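PDB 4P3G: signal recognition particle subunit SRP68 from Chaetomium thermophilum, which binds and remodels the SRP RNA through its N-terminal RNA-binding domain, described here, and probably takes part in targeting secretory and membrane proteins to the endoplasmic reticulum. Local coordinates for residues T11-T16 / L75-A80; R18-L23 / R31-G36; A89-H94 / L154-N159; A162-Y167 / R199-Q204. One frame throughout, in Å; residues are numbered along the deposited sequence.

Interaction 1 of 4, residues T11-T16 / L75-A80; sequences TKFVVT and LQLLTA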
# COMPACT_ATOMS: atom_id res chain seq x y z
N THR A 11 -7.79 -21.97 -18.53
CA THR A 11 -8.71 -21.08 -17.84
C THR A 11 -9.72 -20.52 -18.83
O THR A 11 -10.83 -20.18 -18.43
CB THR A 11 -7.96 -19.98 -17.02
OG1 THR A 11 -7.32 -19.05 -17.89
CG2 THR A 11 -6.94 -20.65 -16.17
N LYS A 12 -9.33 -20.38 -20.10
CA LYS A 12 -10.32 -20.00 -21.11
C LYS A 12 -11.41 -21.07 -21.17
O LYS A 12 -12.58 -20.74 -21.30
CB LYS A 12 -9.71 -19.74 -22.47
CG LYS A 12 -8.75 -18.57 -22.43
CD LYS A 12 -8.18 -18.22 -23.81
CE LYS A 12 -7.17 -17.06 -23.74
NZ LYS A 12 -6.39 -16.95 -24.98
N PHE A 13 -11.02 -22.34 -21.11
CA PHE A 13 -12.02 -23.41 -21.07
C PHE A 13 -12.88 -23.31 -19.80
O PHE A 13 -14.10 -23.44 -19.86
CB PHE A 13 -11.34 -24.78 -21.11
CG PHE A 13 -12.30 -25.92 -20.88
CD1 PHE A 13 -13.10 -26.39 -21.91
CD2 PHE A 13 -12.41 -26.50 -19.62
CE1 PHE A 13 -13.97 -27.44 -21.70
CE2 PHE A 13 -13.29 -27.55 -19.40
CZ PHE A 13 -14.08 -28.02 -20.43
N VAL A 14 -12.24 -23.12 -18.65
CA VAL A 14 -12.96 -23.04 -17.39
C VAL A 14 -13.91 -21.85 -17.33
O VAL A 14 -15.09 -22.03 -17.01
CB VAL A 14 -12.01 -22.98 -16.19
CG1 VAL A 14 -12.73 -22.55 -14.94
CG2 VAL A 14 -11.36 -24.33 -15.98
N VAL A 15 -13.42 -20.65 -17.60
CA VAL A 15 -14.28 -19.46 -17.59
C VAL A 15 -15.46 -19.59 -18.58
O VAL A 15 -16.57 -19.17 -18.27
CB VAL A 15 -13.48 -18.17 -17.86
CG1 VAL A 15 -14.42 -17.01 -18.18
CG2 VAL A 15 -12.61 -17.83 -16.67
N THR A 16 -15.21 -20.20 -19.74
CA THR A 16 -16.26 -20.39 -20.73
C THR A 16 -17.39 -21.26 -20.17
O THR A 16 -18.56 -20.89 -20.26
CB THR A 16 -15.73 -21.06 -21.99
OG1 THR A 16 -14.88 -20.14 -22.69
CG2 THR A 16 -16.88 -21.49 -22.90
N LEU A 75 -10.77 -34.09 -19.30
CA LEU A 75 -11.30 -34.91 -18.22
C LEU A 75 -10.99 -34.28 -16.86
O LEU A 75 -11.85 -34.24 -15.98
CB LEU A 75 -10.70 -36.31 -18.29
CG LEU A 75 -11.30 -37.30 -17.30
CD1 LEU A 75 -12.73 -37.58 -17.69
CD2 LEU A 75 -10.49 -38.59 -17.27
N GLN A 76 -9.76 -33.80 -16.69
CA GLN A 76 -9.34 -33.23 -15.43
C GLN A 76 -10.04 -31.91 -15.09
O GLN A 76 -10.37 -31.65 -13.94
CB GLN A 76 -7.83 -33.02 -15.43
CG GLN A 76 -7.07 -34.30 -15.61
CD GLN A 76 -7.40 -35.32 -14.54
OE1 GLN A 76 -8.19 -36.23 -14.76
NE2 GLN A 76 -6.78 -35.17 -13.36
N LEU A 77 -10.24 -31.08 -16.10
CA LEU A 77 -10.91 -29.80 -15.89
C LEU A 77 -12.36 -30.04 -15.44
O LEU A 77 -12.81 -29.49 -14.42
CB LEU A 77 -10.88 -29.01 -17.19
CG LEU A 77 -9.45 -28.57 -17.48
CD1 LEU A 77 -9.36 -27.62 -18.67
CD2 LEU A 77 -8.78 -27.99 -16.24
N LEU A 78 -13.07 -30.89 -16.17
CA LEU A 78 -14.46 -31.19 -15.86
C LEU A 78 -14.55 -31.77 -14.46
O LEU A 78 -15.48 -31.48 -13.70
CB LEU A 78 -15.05 -32.18 -16.88
CG LEU A 78 -15.11 -31.59 -18.29
CD1 LEU A 78 -15.60 -32.59 -19.35
CD2 LEU A 78 -15.93 -30.31 -18.31
N THR A 79 -13.57 -32.59 -14.11
CA THR A 79 -13.56 -33.20 -12.81
C THR A 79 -13.42 -32.16 -11.72
O THR A 79 -14.19 -32.14 -10.78
CB THR A 79 -12.44 -34.23 -12.69
OG1 THR A 79 -12.56 -35.18 -13.76
CG2 THR A 79 -12.56 -34.96 -11.38
N ALA A 80 -12.44 -31.28 -11.89
CA ALA A 80 -12.17 -30.22 -10.92
C ALA A 80 -13.33 -29.23 -10.87
O ALA A 80 -13.78 -28.81 -9.79
CB ALA A 80 -10.87 -29.52 -11.25
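Phe-13 turns CG anti to its own amide nitrogen (chi1 172°), carrying the ring across toward helix 71-93, where Leu-77 and Leu-78 both hold CG beside the backbone N and anti to the carbonyl carbon. These torsions bring both leucines to the ring, by different approaches. Leu-77 meets it obliquely: its CD1 lies 3.4 Å from Phe-13 CD2, and its CB sits 3.6 Å from Phe-13 CE2, so the root and one branch of the leucine both touch the same flank of the ring. Leu-78 comes in differently, its side chain running at about a right angle to that of Phe-13. Its CD2 methyl lies in the ring plane at the edge, 3.6 Å from Phe-13 CZ. A looser apolar approach, 4.5 Å between Val-14 CG2 and Leu-77 CD2, extends the patch one residue along the first helix. No hydrogen bond crosses the interface, and the packing rests on carbon surfaces alone. The segment axes stay 10.8 Å apart and cross at -41°, with N-to-C directions in the same general sense; the space between them is taken up by the large side chains. Around this layer the all-helical RNA-binding domain closes in: Tyr-145 of helix 136-156 touches both Val-14 and Leu-77, Leu-123 of helix 103-128 packs on Leu-77, and Leu-38 of helix 27-44 lies against Leu-78, so that helices 10-21 and 71-93 meet with three further helices packed around them.

Interaction 2 of 4, residues R18-L23 / R31-G36; sequences REKALL and RTQLSG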
# COMPACT_ATOMS: atom_id res chain seq x y z
N ARG A 18 -18.20 -21.82 -17.13
CA ARG A 18 -18.89 -21.16 -16.04
C ARG A 18 -19.87 -20.17 -16.65
O ARG A 18 -21.04 -20.13 -16.26
CB ARG A 18 -17.89 -20.45 -15.13
CG ARG A 18 -17.00 -21.39 -14.37
CD ARG A 18 -16.20 -20.62 -13.37
NE ARG A 18 -15.22 -21.42 -12.66
CZ ARG A 18 -14.35 -20.91 -11.78
NH1 ARG A 18 -14.35 -19.60 -11.52
NH2 ARG A 18 -13.50 -21.71 -11.17
N GLU A 19 -19.40 -19.43 -17.66
CA GLU A 19 -20.24 -18.47 -18.35
C GLU A 19 -21.40 -19.17 -19.05
O GLU A 19 -22.48 -18.59 -19.10
CB GLU A 19 -19.46 -17.64 -19.35
CG GLU A 19 -18.44 -16.70 -18.73
CD GLU A 19 -17.56 -16.04 -19.77
OE1 GLU A 19 -17.74 -16.38 -20.96
OE2 GLU A 19 -16.70 -15.21 -19.41
N LYS A 20 -21.18 -20.38 -19.59
CA LYS A 20 -22.25 -21.10 -20.29
C LYS A 20 -23.41 -21.40 -19.35
O LYS A 20 -24.57 -21.11 -19.65
CB LYS A 20 -21.78 -22.45 -20.84
CG LYS A 20 -23.00 -23.27 -21.35
CD LYS A 20 -22.75 -24.73 -21.66
CE LYS A 20 -21.89 -24.94 -22.87
NZ LYS A 20 -21.63 -26.38 -23.06
N ALA A 21 -23.08 -22.00 -18.21
CA ALA A 21 -24.08 -22.48 -17.28
C ALA A 21 -24.79 -21.38 -16.52
O ALA A 21 -25.95 -21.54 -16.13
CB ALA A 21 -23.45 -23.43 -16.32
N LEU A 22 -24.12 -20.24 -16.35
CA LEU A 22 -24.68 -19.13 -15.59
C LEU A 22 -25.51 -18.17 -16.43
O LEU A 22 -25.91 -17.10 -15.96
CB LEU A 22 -23.57 -18.36 -14.90
CG LEU A 22 -23.30 -18.79 -13.47
CD1 LEU A 22 -22.88 -20.25 -13.38
CD2 LEU A 22 -22.23 -17.89 -12.91
N LEU A 23 -25.69 -18.52 -17.70
CA LEU A 23 -26.40 -17.64 -18.60
C LEU A 23 -27.90 -17.71 -18.34
O LEU A 23 -28.58 -16.70 -18.22
CB LEU A 23 -26.11 -18.02 -20.05
CG LEU A 23 -26.16 -16.79 -20.96
CD1 LEU A 23 -25.17 -16.95 -22.11
CD2 LEU A 23 -27.57 -16.42 -21.43
N ARG A 31 -23.35 -27.79 -12.53
CA ARG A 31 -23.02 -29.08 -12.00
C ARG A 31 -23.66 -30.21 -12.81
O ARG A 31 -23.02 -31.24 -13.07
CB ARG A 31 -23.47 -29.10 -10.55
CG ARG A 31 -23.13 -30.33 -9.82
CD ARG A 31 -23.69 -30.15 -8.45
NE ARG A 31 -23.63 -31.37 -7.68
CZ ARG A 31 -24.35 -31.55 -6.59
NH1 ARG A 31 -25.16 -30.57 -6.19
NH2 ARG A 31 -24.27 -32.69 -5.91
N THR A 32 -24.91 -30.01 -13.21
CA THR A 32 -25.59 -30.96 -14.06
C THR A 32 -24.86 -31.00 -15.39
O THR A 32 -24.45 -32.07 -15.85
CB THR A 32 -27.09 -30.59 -14.31
OG1 THR A 32 -27.86 -30.78 -13.11
CG2 THR A 32 -27.68 -31.45 -15.40
N GLN A 33 -24.67 -29.83 -15.99
CA GLN A 33 -24.04 -29.73 -17.30
C GLN A 33 -22.69 -30.41 -17.30
O GLN A 33 -22.39 -31.19 -18.18
CB GLN A 33 -23.87 -28.27 -17.71
CG GLN A 33 -25.18 -27.52 -17.92
CD GLN A 33 -24.98 -26.13 -18.50
OE1 GLN A 33 -23.84 -25.67 -18.67
NE2 GLN A 33 -26.08 -25.45 -18.82
N LEU A 34 -21.91 -30.15 -16.26
CA LEU A 34 -20.60 -30.75 -16.13
C LEU A 34 -20.65 -32.28 -16.03
O LEU A 34 -19.83 -32.97 -16.61
CB LEU A 34 -19.88 -30.18 -14.91
CG LEU A 34 -19.37 -28.74 -15.00
CD1 LEU A 34 -18.90 -28.28 -13.63
CD2 LEU A 34 -18.25 -28.60 -16.01
N SER A 35 -21.62 -32.79 -15.29
CA SER A 35 -21.78 -34.23 -15.11
C SER A 35 -22.07 -34.96 -16.41
O SER A 35 -21.65 -36.10 -16.60
CB SER A 35 -22.91 -34.49 -14.12
OG SER A 35 -22.71 -33.72 -12.94
N GLY A 36 -22.79 -34.30 -17.30
CA GLY A 36 -23.08 -34.84 -18.62
C GLY A 36 -21.84 -34.86 -19.49
O GLY A 36 -21.56 -35.83 -20.18
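The carboxamide of Gln-33 has Ala-21 on one side of its plane and Lys-20 on the other, both displaced toward the OE1 end. The contact joins helix 10-21 to helix 27-44, the first two helices of an all-helical, TPR-like domain, across the short connection between them. Ala-21 contributes its methyl: CB lies 3.3 Å from Gln-33 OE1, tilted well out of the amide plane. From the far side comes the aliphatic part of Lys-20, with CD also 3.3 Å from Gln-33 OE1. Beyond CG the glutamine chain is extended (chi2 -172°), which carries the amide across to the last turn of the first helix. None of these approaches is a hydrogen bond; the amide is wedged between carbon atoms, and the lysine ammonium group is not its partner. Burial is uneven, since Ala-21 is enclosed, with Tyr-30 also against it, whereas Lys-20 is exposed and its NZ comes near that of Lys-37. The second helix is also held to helix 71-93, where Leu-34 packs on Leu-78. At the other end of the amide, Gln-33 NE2 stands 3.9 Å from Ala-21 CA, a plain van der Waals approach.

Interaction 3 of 4, residues A89-H94 / L154-N159; sequences AMKAAH and LFEKQN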
# COMPACT_ATOMS: atom_id res chain seq x y z
N ALA A 89 -22.62 -24.26 -5.21
CA ALA A 89 -24.06 -24.48 -5.08
C ALA A 89 -24.52 -24.53 -3.63
O ALA A 89 -25.55 -23.95 -3.29
CB ALA A 89 -24.45 -25.75 -5.80
N MSE A 90 -23.78 -25.21 -2.76
CA MSE A 90 -24.14 -25.24 -1.35
C MSE A 90 -24.00 -23.86 -0.73
O MSE A 90 -24.86 -23.40 0.03
CB MSE A 90 -23.29 -26.24 -0.58
CG MSE A 90 -23.32 -27.61 -1.19
SE MSE A 90 -22.22 -28.88 -0.23
CE MSE A 90 -23.24 -28.98 1.40
N LYS A 91 -22.90 -23.21 -1.06
CA LYS A 91 -22.64 -21.86 -0.59
C LYS A 91 -23.79 -20.94 -1.00
O LYS A 91 -24.21 -20.06 -0.25
CB LYS A 91 -21.30 -21.38 -1.16
CG LYS A 91 -20.76 -20.06 -0.65
CD LYS A 91 -19.44 -19.75 -1.32
CE LYS A 91 -19.12 -18.27 -1.19
NZ LYS A 91 -18.22 -17.90 -0.03
N ALA A 92 -24.29 -21.14 -2.21
CA ALA A 92 -25.38 -20.33 -2.74
C ALA A 92 -26.66 -20.56 -1.97
O ALA A 92 -27.43 -19.62 -1.74
CB ALA A 92 -25.57 -20.63 -4.20
N ALA A 93 -26.92 -21.81 -1.60
CA ALA A 93 -28.15 -22.13 -0.89
C ALA A 93 -28.20 -21.36 0.44
O ALA A 93 -29.23 -20.79 0.82
CB ALA A 93 -28.25 -23.64 -0.63
N HIS A 94 -27.05 -21.30 1.10
CA HIS A 94 -26.93 -20.66 2.40
C HIS A 94 -26.43 -19.25 2.18
O HIS A 94 -25.54 -18.81 2.90
CB HIS A 94 -25.95 -21.43 3.29
CG HIS A 94 -26.36 -22.84 3.59
ND1 HIS A 94 -26.21 -23.87 2.69
CD2 HIS A 94 -26.88 -23.40 4.71
CE1 HIS A 94 -26.64 -25.00 3.23
NE2 HIS A 94 -27.05 -24.74 4.46
N LEU A 154 -8.97 -22.26 0.60
CA LEU A 154 -8.51 -21.69 1.88
C LEU A 154 -9.34 -20.48 2.29
O LEU A 154 -9.56 -20.22 3.49
CB LEU A 154 -7.04 -21.32 1.81
CG LEU A 154 -6.06 -22.48 1.60
CD1 LEU A 154 -4.75 -21.94 1.04
CD2 LEU A 154 -5.85 -23.26 2.90
N PHE A 155 -9.82 -19.74 1.31
CA PHE A 155 -10.72 -18.63 1.58
C PHE A 155 -12.03 -19.12 2.27
O PHE A 155 -12.51 -18.47 3.21
CB PHE A 155 -11.04 -17.93 0.27
CG PHE A 155 -11.92 -16.74 0.40
CD1 PHE A 155 -13.31 -16.90 0.42
CD2 PHE A 155 -11.38 -15.46 0.45
CE1 PHE A 155 -14.16 -15.80 0.53
CE2 PHE A 155 -12.22 -14.34 0.55
CZ PHE A 155 -13.61 -14.51 0.60
N GLU A 156 -12.58 -20.25 1.82
CA GLU A 156 -13.79 -20.81 2.42
C GLU A 156 -13.52 -21.38 3.82
O GLU A 156 -14.40 -21.37 4.70
CB GLU A 156 -14.37 -21.88 1.51
CG GLU A 156 -15.04 -21.32 0.27
CD GLU A 156 -16.14 -20.34 0.57
OE1 GLU A 156 -16.97 -20.65 1.46
OE2 GLU A 156 -16.18 -19.26 -0.07
N LYS A 157 -12.31 -21.89 4.02
CA LYS A 157 -11.88 -22.42 5.30
C LYS A 157 -11.58 -21.28 6.26
O LYS A 157 -11.31 -21.49 7.44
CB LYS A 157 -10.63 -23.26 5.09
CG LYS A 157 -10.30 -24.26 6.18
CD LYS A 157 -9.20 -25.21 5.66
CE LYS A 157 -8.92 -26.35 6.61
NZ LYS A 157 -7.91 -27.25 5.99
N GLN A 158 -11.60 -20.06 5.72
CA GLN A 158 -11.35 -18.86 6.52
C GLN A 158 -9.91 -18.81 7.03
O GLN A 158 -9.60 -18.20 8.05
CB GLN A 158 -12.39 -18.76 7.64
CG GLN A 158 -13.72 -18.31 7.09
CD GLN A 158 -14.88 -18.48 8.04
OE1 GLN A 158 -14.76 -19.09 9.10
NE2 GLN A 158 -16.03 -17.94 7.65
N ASN A 159 -9.02 -19.46 6.29
CA ASN A 159 -7.60 -19.44 6.59
C ASN A 159 -6.95 -18.36 5.75
O ASN A 159 -6.36 -18.63 4.71
CB ASN A 159 -7.02 -20.82 6.30
CG ASN A 159 -5.59 -20.96 6.76
OD1 ASN A 159 -4.92 -19.97 7.10
ND2 ASN A 159 -5.11 -22.20 6.80
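Lys-91, near the end of helix 71-93, and Glu-156 carry the contact, chiefly through a salt bridge between side-chain ends, Lys-91 NZ to Glu-156 OE2. The modelled separation of 2.5 Å is very short, and doubtful at this resolution. The lysine runs extended from its helix, its CD and CE methylenes alongside the carboxylate, and bends only at the last bond (chi4 95°), setting its ammonium group beside one carboxylate oxygen; the other, Glu-156 OE1, is 3.4 Å from Lys-91 NZ. Phe-155 turns a ring edge to Glu-156 OE2, and Leu-113 of helix 103-128 packs on the same glutamate, so the acidic end of the bridge is buried while the lysine is partly exposed. Away from this pair the segments diverge: the nearest CA atoms, those of Lys-91 and Glu-156, stand 9.4 Å apart, and Lys-157 and Gln-158 are solvent-exposed. Both helices finish here. At one end His-94 returns ND1 to Met-90 O (a selenomethionine) at 171°; at the other, Gln-158 takes positive phi and Asn-159 N bonds back to Leu-154 O. The contact is an ion pair joining the C-terminal ends of two helices of the all-helical domain, the second finishing in this Schellman motif.

Interaction 4 of 4, residues A162-Y167 / R199-Q204; sequences ACLKSY and RFAAYQ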
# COMPACT_ATOMS: atom_id res chain seq x y z
N ALA A 162 -2.94 -18.09 4.32
CA ALA A 162 -2.55 -19.11 3.36
C ALA A 162 -3.21 -18.86 2.03
O ALA A 162 -2.62 -19.05 0.97
CB ALA A 162 -2.92 -20.47 3.88
N CYS A 163 -4.46 -18.42 2.09
CA CYS A 163 -5.28 -18.16 0.92
C CYS A 163 -4.66 -17.02 0.10
O CYS A 163 -4.74 -17.00 -1.14
CB CYS A 163 -6.72 -17.86 1.36
SG CYS A 163 -7.49 -16.37 0.70
N LEU A 164 -4.10 -16.05 0.81
CA LEU A 164 -3.46 -14.91 0.18
C LEU A 164 -2.23 -15.37 -0.56
O LEU A 164 -1.92 -14.83 -1.62
CB LEU A 164 -3.12 -13.84 1.20
CG LEU A 164 -4.37 -13.07 1.59
CD1 LEU A 164 -4.03 -12.04 2.65
CD2 LEU A 164 -4.92 -12.41 0.37
N LYS A 165 -1.54 -16.37 -0.02
CA LYS A 165 -0.37 -16.93 -0.72
C LYS A 165 -0.79 -17.50 -2.06
O LYS A 165 -0.12 -17.26 -3.06
CB LYS A 165 0.36 -18.00 0.09
CG LYS A 165 0.63 -17.62 1.50
CD LYS A 165 1.75 -18.47 2.08
CE LYS A 165 1.30 -19.88 2.34
NZ LYS A 165 2.22 -20.52 3.33
N SER A 166 -1.89 -18.26 -2.10
CA SER A 166 -2.32 -18.84 -3.38
C SER A 166 -2.76 -17.80 -4.37
O SER A 166 -2.34 -17.82 -5.52
CB SER A 166 -3.47 -19.83 -3.20
OG SER A 166 -3.00 -21.01 -2.62
N TYR A 167 -3.58 -16.87 -3.91
CA TYR A 167 -4.13 -15.85 -4.78
C TYR A 167 -3.05 -14.93 -5.34
O TYR A 167 -3.17 -14.42 -6.47
CB TYR A 167 -5.19 -15.05 -4.03
CG TYR A 167 -6.56 -15.65 -4.02
CD1 TYR A 167 -7.15 -16.10 -5.19
CD2 TYR A 167 -7.26 -15.80 -2.83
CE1 TYR A 167 -8.42 -16.64 -5.19
CE2 TYR A 167 -8.54 -16.36 -2.81
CZ TYR A 167 -9.11 -16.78 -4.00
OH TYR A 167 -10.38 -17.34 -3.99
N ARG A 199 -8.82 -8.62 -1.55
CA ARG A 199 -9.09 -7.46 -0.73
C ARG A 199 -9.79 -7.87 0.55
O ARG A 199 -9.50 -7.35 1.62
CB ARG A 199 -9.93 -6.46 -1.48
CG ARG A 199 -9.18 -5.79 -2.60
CD ARG A 199 -10.00 -4.66 -3.12
NE ARG A 199 -9.35 -3.89 -4.18
CZ ARG A 199 -8.44 -2.94 -3.98
NH1 ARG A 199 -8.05 -2.63 -2.75
NH2 ARG A 199 -7.94 -2.30 -5.03
N PHE A 200 -10.71 -8.83 0.44
CA PHE A 200 -11.44 -9.30 1.59
C PHE A 200 -10.54 -10.03 2.56
O PHE A 200 -10.53 -9.75 3.77
CB PHE A 200 -12.58 -10.20 1.15
CG PHE A 200 -13.46 -10.65 2.27
CD1 PHE A 200 -14.46 -9.83 2.76
CD2 PHE A 200 -13.28 -11.90 2.85
CE1 PHE A 200 -15.26 -10.24 3.81
CE2 PHE A 200 -14.08 -12.33 3.89
CZ PHE A 200 -15.08 -11.49 4.37
N ALA A 201 -9.79 -10.99 2.03
CA ALA A 201 -8.90 -11.79 2.87
C ALA A 201 -7.83 -10.91 3.51
O ALA A 201 -7.41 -11.17 4.63
CB ALA A 201 -8.27 -12.89 2.07
N ALA A 202 -7.37 -9.90 2.79
CA ALA A 202 -6.33 -9.03 3.33
C ALA A 202 -6.94 -8.22 4.48
O ALA A 202 -6.35 -8.08 5.55
CB ALA A 202 -5.77 -8.12 2.27
N TYR A 203 -8.17 -7.77 4.28
CA TYR A 203 -8.90 -7.11 5.34
C TYR A 203 -9.03 -8.01 6.56
O TYR A 203 -8.76 -7.60 7.68
CB TYR A 203 -10.28 -6.71 4.87
CG TYR A 203 -11.10 -6.16 6.00
CD1 TYR A 203 -10.80 -4.91 6.55
CD2 TYR A 203 -12.13 -6.91 6.56
CE1 TYR A 203 -11.52 -4.41 7.61
CE2 TYR A 203 -12.86 -6.42 7.61
CZ TYR A 203 -12.55 -5.17 8.14
OH TYR A 203 -13.29 -4.67 9.20
N GLN A 204 -9.45 -9.26 6.36
CA GLN A 204 -9.61 -10.17 7.49
C GLN A 204 -8.31 -10.43 8.19
O GLN A 204 -8.26 -10.50 9.41
CB GLN A 204 -10.18 -11.52 7.04
CG GLN A 204 -11.56 -11.44 6.46
CD GLN A 204 -12.57 -11.05 7.51
OE1 GLN A 204 -12.32 -11.17 8.71
NE2 GLN A 204 -13.72 -10.56 7.07
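Helices 160-181 and 186-205, consecutive in the chain, run roughly antiparallel: the segment axes make an angle of 148° between their N-to-C directions and approach to 9.7 Å. The backbones come nearest at Leu-164 and Ala-201, whose CA atoms are 6.8 Å apart. Such an antiparallel helical hairpin is the building plan of tetratricopeptide-like domains. Ala-201 points its methyl at the first helix, where it meets two side chains, its CB lying 3.8 Å from Cys-163 SG and equally far from Leu-164 CD2. The leucine divides its methyls between neighbouring residues of the second helix. While CD2 reaches Ala-201, the other branch, CD1, rests against the backbone, 3.8 Å from Ala-202 CA. Its CG stands anti to the carbonyl carbon (chi1 -76°), directing the fork across, and chi2 (177°) parts the branches. Leu-154 and Phe-155 of helix 136-156 press on Cys-163, and Trp-160 touches Ala-201. The second helix also faces another subunit: Arg-199 NH1 hydrogen-bonds Pro-208 O of a second copy of the protein, and Tyr-203 meets Tyr-203 of that copy. With neither hydrogen bonds nor charges crossing between the segments, their pairing depends on apolar fit, with the small alanines letting a leucine branch reach the opposite backbone.

Interactions 1 and 4 are the buried, wholly apolar contacts, one around an aromatic ring near the middle of the domain and the other against alanines close to a second subunit. Interactions 2 and 3 are only partly buried and bring in polar groups, an amide among carbons in one and an ion pair in the other. Interactions 1 and 2 share helix 10-21 and touch through Leu-78 CD2 and Leu-34 CD2, 3.7 Å apart. Helix 71-93 serves interactions 1 and 3, whose centres are about 20 Å apart. Interactions 3 and 4 abut where Phe-155 meets Phe-200, whereas interactions 2 and 4 lie on opposite sides of the chain's centre.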